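Local coordinates for protein putative xanthine dehydrogenase YAGS fad-binding subunit (Escherichia coli, PDB 5G5G) that probably serves as the molybdenum-binding subunit of a periplasmic aldehyde oxidase, holding a dioxothiomolybdenum ion and pterin cytosine dinucleotide, at residues 191-196 and 268-273; 159-164 and 331-336. All blocks are in the same frame, centred on the assembly; numbering follows the deposited sequence.

Contact 1: 191-196 and 268-273; sequences EPHASM and VMLPRP
S195 and V268 face each other as an antiparallel hydrogen-bonded pair, S195 N giving to V268 O at 2.9 Å and V268 N returning the bond to S195 O. A194 and M269 follow as a non-hydrogen-bonded pair, their CA atoms only 4.1 Å apart. One more rung forms where the strands give way to loop: L270 N donates to H193 O over 2.8 Å, nearly straight at 165°. This is the end of the pairing of strands 194-200 and 266-269, inside a mixed sheet where 266-269 also runs beside 49-55.

The side chains beyond the ladder are mostly apolar. M269 has CG anti to its backbone N (chi1 -177°) and its chain bends at chi3. M269 CG lies 3.6 Å from P192 CB, and M269 SD sits beside both CB and CG of P192. On the same face of the sheet, A194 CB meets M269 CB at 4.0 Å. L270 CD1 packs against H193 CB at 3.7 Å, near the root of the imidazole, whose NE2 is hydrogen-bonded to the carbonyl of G244. On the side of the sheet carrying V268, S195 turns its hydroxyl away to D251 and T208.

R272 reaches back to the first segment by a different route. Bends at chi2 and chi3 fold the chain until R272 NH2 stands 3.7 Å from P192 CD, its line crossing the proline at about a right angle. That nitrogen is hydrogen-bonded to A189 O and to the backbone of a chain of another protein.

Main-chain bonds thus set the alignment here, while P192 and L270 pack the loop ends together, with M269 of the strand lying against P192. H193 NE2, S195 OG and the R272 guanidinium find partners elsewhere, and R272 ties the turn to the subunit interface, close in space to E191, whose side chain lies about 8 Å from the iron-sulfur cluster.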
loop_
_atom_site.group_PDB
_atom_site.type_symbol
_atom_site.label_atom_id
_atom_site.label_comp_id
_atom_site.label_asym_id
_atom_site.label_seq_id
_atom_site.Cartn_x
_atom_site.Cartn_y
_atom_site.Cartn_z
ATOM N N GLU C 191 -3.759 -3.048 6.887
ATOM C CA GLU C 191 -3.692 -3.748 8.180
ATOM C C GLU C 191 -2.586 -4.786 8.132
ATOM O O GLU C 191 -2.684 -5.756 7.386
ATOM C CB GLU C 191 -5.051 -4.388 8.562
ATOM C CG GLU C 191 -5.040 -5.152 9.890
ATOM C CD GLU C 191 -6.171 -6.175 10.013
ATOM O OE1 GLU C 191 -6.787 -6.568 8.980
ATOM O OE2 GLU C 191 -6.420 -6.593 11.156
ATOM N N PRO C 192 -1.567 -4.632 9.002
ATOM C CA PRO C 192 -0.568 -5.665 9.107
ATOM C C PRO C 192 -1.245 -6.952 9.518
ATOM O O PRO C 192 -2.208 -6.925 10.327
ATOM C CB PRO C 192 0.349 -5.135 10.270
ATOM C CG PRO C 192 0.234 -3.648 10.211
ATOM C CD PRO C 192 -1.247 -3.476 9.861
ATOM N N HIS C 193 -0.694 -8.067 9.085
ATOM C CA HIS C 193 -1.205 -9.351 9.509
ATOM C C HIS C 193 -1.154 -9.403 11.047
ATOM O O HIS C 193 -0.160 -9.040 11.664
ATOM C CB HIS C 193 -0.354 -10.495 8.971
ATOM C CG HIS C 193 -0.422 -10.675 7.496
ATOM N ND1 HIS C 193 0.087 -9.769 6.600
ATOM C CD2 HIS C 193 -0.959 -11.669 6.754
ATOM C CE1 HIS C 193 -0.122 -10.203 5.373
ATOM N NE2 HIS C 193 -0.745 -11.359 5.437
ATOM N N ALA C 194 -2.251 -9.852 11.651
ATOM C CA ALA C 194 -2.328 -10.002 13.096
ATOM C C ALA C 194 -3.336 -11.025 13.558
ATOM O O ALA C 194 -4.352 -11.233 12.891
ATOM C CB ALA C 194 -2.647 -8.652 13.743
ATOM N N SER C 195 -3.082 -11.600 14.739
ATOM C CA SER C 195 -3.968 -12.606 15.321
ATOM C C SER C 195 -3.902 -12.540 16.835
ATOM O O SER C 195 -2.859 -12.167 17.423
ATOM C CB SER C 195 -3.581 -14.034 14.879
ATOM O OG SER C 195 -3.638 -14.228 13.471
ATOM N N MET C 196 -4.982 -12.923 17.472
ATOM C CA MET C 196 -5.029 -13.137 18.924
ATOM C C MET C 196 -5.578 -14.515 19.188
ATOM O O MET C 196 -6.611 -14.905 18.600
ATOM C CB MET C 196 -5.892 -12.086 19.624
ATOM C CG MET C 196 -5.925 -12.274 21.116
ATOM S SD MET C 196 -6.726 -10.947 22.017
ATOM C CE MET C 196 -8.432 -11.394 21.742
ATOM N N VAL C 268 -0.371 -11.159 18.393
ATOM C CA VAL C 268 0.835 -11.040 17.567
ATOM C C VAL C 268 0.490 -10.279 16.285
ATOM O O VAL C 268 -0.463 -10.647 15.592
ATOM C CB VAL C 268 1.353 -12.431 17.142
ATOM C CG1 VAL C 268 2.574 -12.301 16.227
ATOM C CG2 VAL C 268 1.710 -13.265 18.376
ATOM N N MET C 269 1.230 -9.217 15.998
ATOM C CA MET C 269 1.134 -8.518 14.722
ATOM C C MET C 269 2.488 -8.641 14.015
ATOM O O MET C 269 3.548 -8.533 14.668
ATOM C CB MET C 269 0.848 -7.045 14.962
ATOM C CG MET C 269 0.659 -6.242 13.688
ATOM S SD MET C 269 0.236 -4.479 14.002
ATOM C CE MET C 269 -1.128 -4.763 15.088
ATOM N N LEU C 270 2.477 -8.867 12.725
ATOM C CA LEU C 270 3.733 -8.853 11.947
ATOM C C LEU C 270 4.114 -7.381 11.717
ATOM O O LEU C 270 3.359 -6.628 11.091
ATOM C CB LEU C 270 3.569 -9.566 10.621
ATOM C CG LEU C 270 3.027 -11.000 10.682
ATOM C CD1 LEU C 270 3.101 -11.634 9.300
ATOM C CD2 LEU C 270 3.856 -11.782 11.626
ATOM N N PRO C 271 5.272 -6.959 12.201
ATOM C CA PRO C 271 5.651 -5.547 11.975
ATOM C C PRO C 271 5.784 -5.255 10.476
ATOM O O PRO C 271 6.256 -6.130 9.733
ATOM C CB PRO C 271 7.009 -5.453 12.664
ATOM C CG PRO C 271 7.069 -6.627 13.616
ATOM C CD PRO C 271 6.240 -7.695 13.016
ATOM N N ARG C 272 5.385 -4.048 10.053
ATOM C CA ARG C 272 5.377 -3.687 8.640
ATOM C C ARG C 272 6.735 -4.024 7.952
ATOM O O ARG C 272 6.717 -4.585 6.841
ATOM C CB ARG C 272 4.986 -2.219 8.428
ATOM C CG ARG C 272 4.936 -1.785 6.976
ATOM C CD ARG C 272 3.940 -2.548 6.141
ATOM N NE ARG C 272 2.610 -2.272 6.611
ATOM C CZ ARG C 272 1.503 -2.814 6.141
ATOM N NH1 ARG C 272 1.561 -3.740 5.165
ATOM N NH2 ARG C 272 0.342 -2.427 6.663
ATOM N N PRO C 273 7.870 -3.659 8.551
ATOM C CA PRO C 273 9.151 -3.986 7.881
ATOM C C PRO C 273 9.427 -5.465 7.626
ATOM O O PRO C 273 10.271 -5.775 6.754
ATOM C CB PRO C 273 10.223 -3.357 8.784
ATOM C CG PRO C 273 9.515 -2.408 9.682
ATOM C CD PRO C 273 8.093 -2.831 9.761
#

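Contact 2: 159-164 and 331-336; sequences DKNVGD and NRHTGL
H333 and N161 share one face of an antiparallel ladder and lie side by side, pointing the same way. From CB outward, the histidine first meets the asparagine oxygen: N161 OD1 is 3.4 Å from H333 CB and only slightly farther from CG. With CG roughly opposite the backbone N (chi1 160°), the torsion carries the ring alongside the N161 side chain, and H333 ND1 donates to N161 OD1 at 2.8 Å. The acceptor lies in the ring plane, and the amide is nearly coplanar with the imidazole, 15° between planes. H333 CE1 next approaches D159 OD2 at 3.3 Å, again at the ring edge, though this carboxylate stands almost perpendicular to the ring. At the tip, NE2 is hydrogen-bonded to E305 OE2. Two nearby carboxylates would probably stabilise a protonated imidazole. A leucine here would probably leave N161 OD1 and the E305 carboxylate without their donors and free the asparagine amide to turn.

V162 and R332 bond twice through their backbones, as do K160 and T334, and their side chains occupy the other face. V162 CB rests 3.9 Å from R332 CG, while a water links K160 O to T334 OG1, which is also hydrogen-bonded to E324. The N331 side chain closes the end of the ladder: N331 OD1 takes D164 N on a lone pair at 2.8 Å, an almost straight bond of 174°. G163, turned at positive phi, leaves no CB to strike that oxygen.

Strand 160-162 forms one margin of a five-stranded sheet, with 331-340 as its neighbour and 299-310 beyond, the strand that carries E305. D164 then N-caps helix 165-171 through G167 N, and at the opposite end D159 forms a salt bridge with R337.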
loop_
_atom_site.group_PDB
_atom_site.type_symbol
_atom_site.label_atom_id
_atom_site.label_comp_id
_atom_site.label_asym_id
_atom_site.label_seq_id
_atom_site.Cartn_x
_atom_site.Cartn_y
_atom_site.Cartn_z
ATOM N N ASP C 159 2.544 -27.916 -21.893
ATOM C CA ASP C 159 2.298 -26.782 -22.802
ATOM C C ASP C 159 1.005 -27.082 -23.535
ATOM O O ASP C 159 0.661 -28.271 -23.727
ATOM C CB ASP C 159 3.432 -26.636 -23.828
ATOM C CG ASP C 159 4.758 -26.149 -23.209
ATOM O OD1 ASP C 159 4.793 -25.809 -21.995
ATOM O OD2 ASP C 159 5.798 -26.129 -23.939
ATOM N N LYS C 160 0.354 -26.049 -24.025
ATOM C CA LYS C 160 -0.864 -26.236 -24.774
ATOM C C LYS C 160 -0.603 -25.808 -26.218
ATOM O O LYS C 160 -0.181 -24.699 -26.457
ATOM C CB LYS C 160 -1.962 -25.432 -24.144
ATOM C CG LYS C 160 -3.301 -25.629 -24.801
ATOM C CD LYS C 160 -4.232 -24.528 -24.314
ATOM C CE LYS C 160 -5.552 -24.560 -25.033
ATOM N NZ LYS C 160 -6.371 -25.722 -24.544
ATOM N N ASN C 161 -0.870 -26.702 -27.157
ATOM C CA ASN C 161 -0.633 -26.451 -28.569
ATOM C C ASN C 161 -1.874 -26.684 -29.416
ATOM O O ASN C 161 -2.542 -27.647 -29.230
ATOM C CB ASN C 161 0.498 -27.322 -29.094
ATOM C CG ASN C 161 1.829 -27.005 -28.451
ATOM O OD1 ASN C 161 2.316 -25.944 -28.584
ATOM N ND2 ASN C 161 2.386 -27.937 -27.783
ATOM N N VAL C 162 -2.130 -25.767 -30.326
ATOM C CA VAL C 162 -3.285 -25.823 -31.190
ATOM C C VAL C 162 -2.701 -25.515 -32.599
ATOM O O VAL C 162 -1.951 -24.561 -32.786
ATOM C CB VAL C 162 -4.319 -24.736 -30.810
ATOM C CG1 VAL C 162 -5.531 -24.717 -31.749
ATOM C CG2 VAL C 162 -4.781 -24.866 -29.345
ATOM N N GLY C 163 -3.107 -26.281 -33.584
ATOM C CA GLY C 163 -2.644 -26.080 -34.962
ATOM C C GLY C 163 -1.134 -26.129 -35.081
ATOM O O GLY C 163 -0.484 -26.907 -34.404
ATOM N N ASP C 164 -0.561 -25.269 -35.914
ATOM C CA ASP C 164 0.863 -25.280 -36.193
ATOM C C ASP C 164 1.410 -23.866 -35.990
ATOM O O ASP C 164 1.483 -23.097 -36.935
ATOM C CB ASP C 164 1.066 -25.760 -37.607
ATOM C CG ASP C 164 2.509 -25.721 -38.058
ATOM O OD1 ASP C 164 3.448 -25.568 -37.261
ATOM O OD2 ASP C 164 2.683 -25.819 -39.275
ATOM N N ASN C 331 -3.535 -20.995 -34.623
ATOM C CA ASN C 331 -2.263 -21.656 -34.376
ATOM C C ASN C 331 -1.646 -21.039 -33.167
ATOM O O ASN C 331 -1.363 -19.831 -33.144
ATOM C CB ASN C 331 -1.356 -21.516 -35.609
ATOM C CG ASN C 331 -2.025 -22.018 -36.854
ATOM O OD1 ASN C 331 -2.071 -23.225 -37.095
ATOM N ND2 ASN C 331 -2.609 -21.118 -37.631
ATOM N N ARG C 332 -1.547 -21.848 -32.121
ATOM C CA ARG C 332 -1.294 -21.330 -30.780
ATOM C C ARG C 332 -0.363 -22.211 -29.975
ATOM O O ARG C 332 -0.371 -23.443 -30.085
ATOM C CB ARG C 332 -2.629 -21.227 -29.986
ATOM C CG ARG C 332 -3.839 -20.835 -30.832
ATOM C CD ARG C 332 -5.122 -20.777 -30.004
ATOM N NE ARG C 332 -5.185 -19.662 -29.067
ATOM C CZ ARG C 332 -5.766 -18.474 -29.259
ATOM N NH1 ARG C 332 -6.365 -18.205 -30.383
ATOM N NH2 ARG C 332 -5.784 -17.582 -28.284
ATOM N N HIS C 333 0.441 -21.572 -29.155
ATOM C CA HIS C 333 1.281 -22.284 -28.207
ATOM C C HIS C 333 1.364 -21.476 -26.910
ATOM O O HIS C 333 1.606 -20.246 -26.925
ATOM C CB HIS C 333 2.648 -22.579 -28.820
ATOM C CG HIS C 333 3.715 -22.855 -27.815
ATOM N ND1 HIS C 333 3.929 -24.106 -27.294
ATOM C CD2 HIS C 333 4.615 -22.039 -27.215
ATOM C CE1 HIS C 333 4.916 -24.064 -26.413
ATOM N NE2 HIS C 333 5.331 -22.812 -26.316
ATOM N N THR C 334 1.141 -22.146 -25.777
ATOM C CA THR C 334 1.341 -21.496 -24.497
ATOM C C THR C 334 2.080 -22.430 -23.594
ATOM O O THR C 334 1.950 -23.643 -23.689
ATOM C CB THR C 334 0.018 -21.051 -23.817
ATOM O OG1 THR C 334 -0.956 -22.085 -23.923
ATOM C CG2 THR C 334 -0.585 -19.878 -24.458
ATOM N N GLY C 335 2.908 -21.869 -22.722
ATOM C CA GLY C 335 3.680 -22.670 -21.818
ATOM C C GLY C 335 4.214 -21.918 -20.643
ATOM O O GLY C 335 4.596 -20.750 -20.761
ATOM N N LEU C 336 4.250 -22.597 -19.495
ATOM C CA LEU C 336 4.879 -22.066 -18.289
ATOM C C LEU C 336 6.214 -22.727 -18.037
ATOM O O LEU C 336 6.406 -23.924 -18.321
ATOM C CB LEU C 336 3.980 -22.241 -17.038
ATOM C CG LEU C 336 2.646 -21.514 -17.043
ATOM C CD1 LEU C 336 1.854 -21.888 -15.786
ATOM C CD2 LEU C 336 2.858 -20.008 -17.176
HETATM O O HOH W 1 3.176 -25.283 -19.796
HETATM O O HOH W 2 -2.133 -22.525 -26.535
#

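Overall arrangement
All four segments of contacts 1 and 2 fall in one molybdopterin cofactor-binding range but in different sheets, their centres 43 Å apart on opposite sides of the chain's centre and their nearest atoms about 24 Å apart. Along the chain the order is 159-164, 191-196, 268-273, 331-336, so the chain opens contact 2, makes contact 1, then returns. Contact 1 lies in a seven-stranded mixed sheet that also takes in strands of the hammerhead range; contact 2 lies at the edge of a five-stranded one, completed by 174-182, 285-293 and 299-310. The stretch of chain between the halves of contact 1 supplies Q211, G243 and L246 to the dioxothiomolybdenum pocket, and contact 2 brackets that whole excursion.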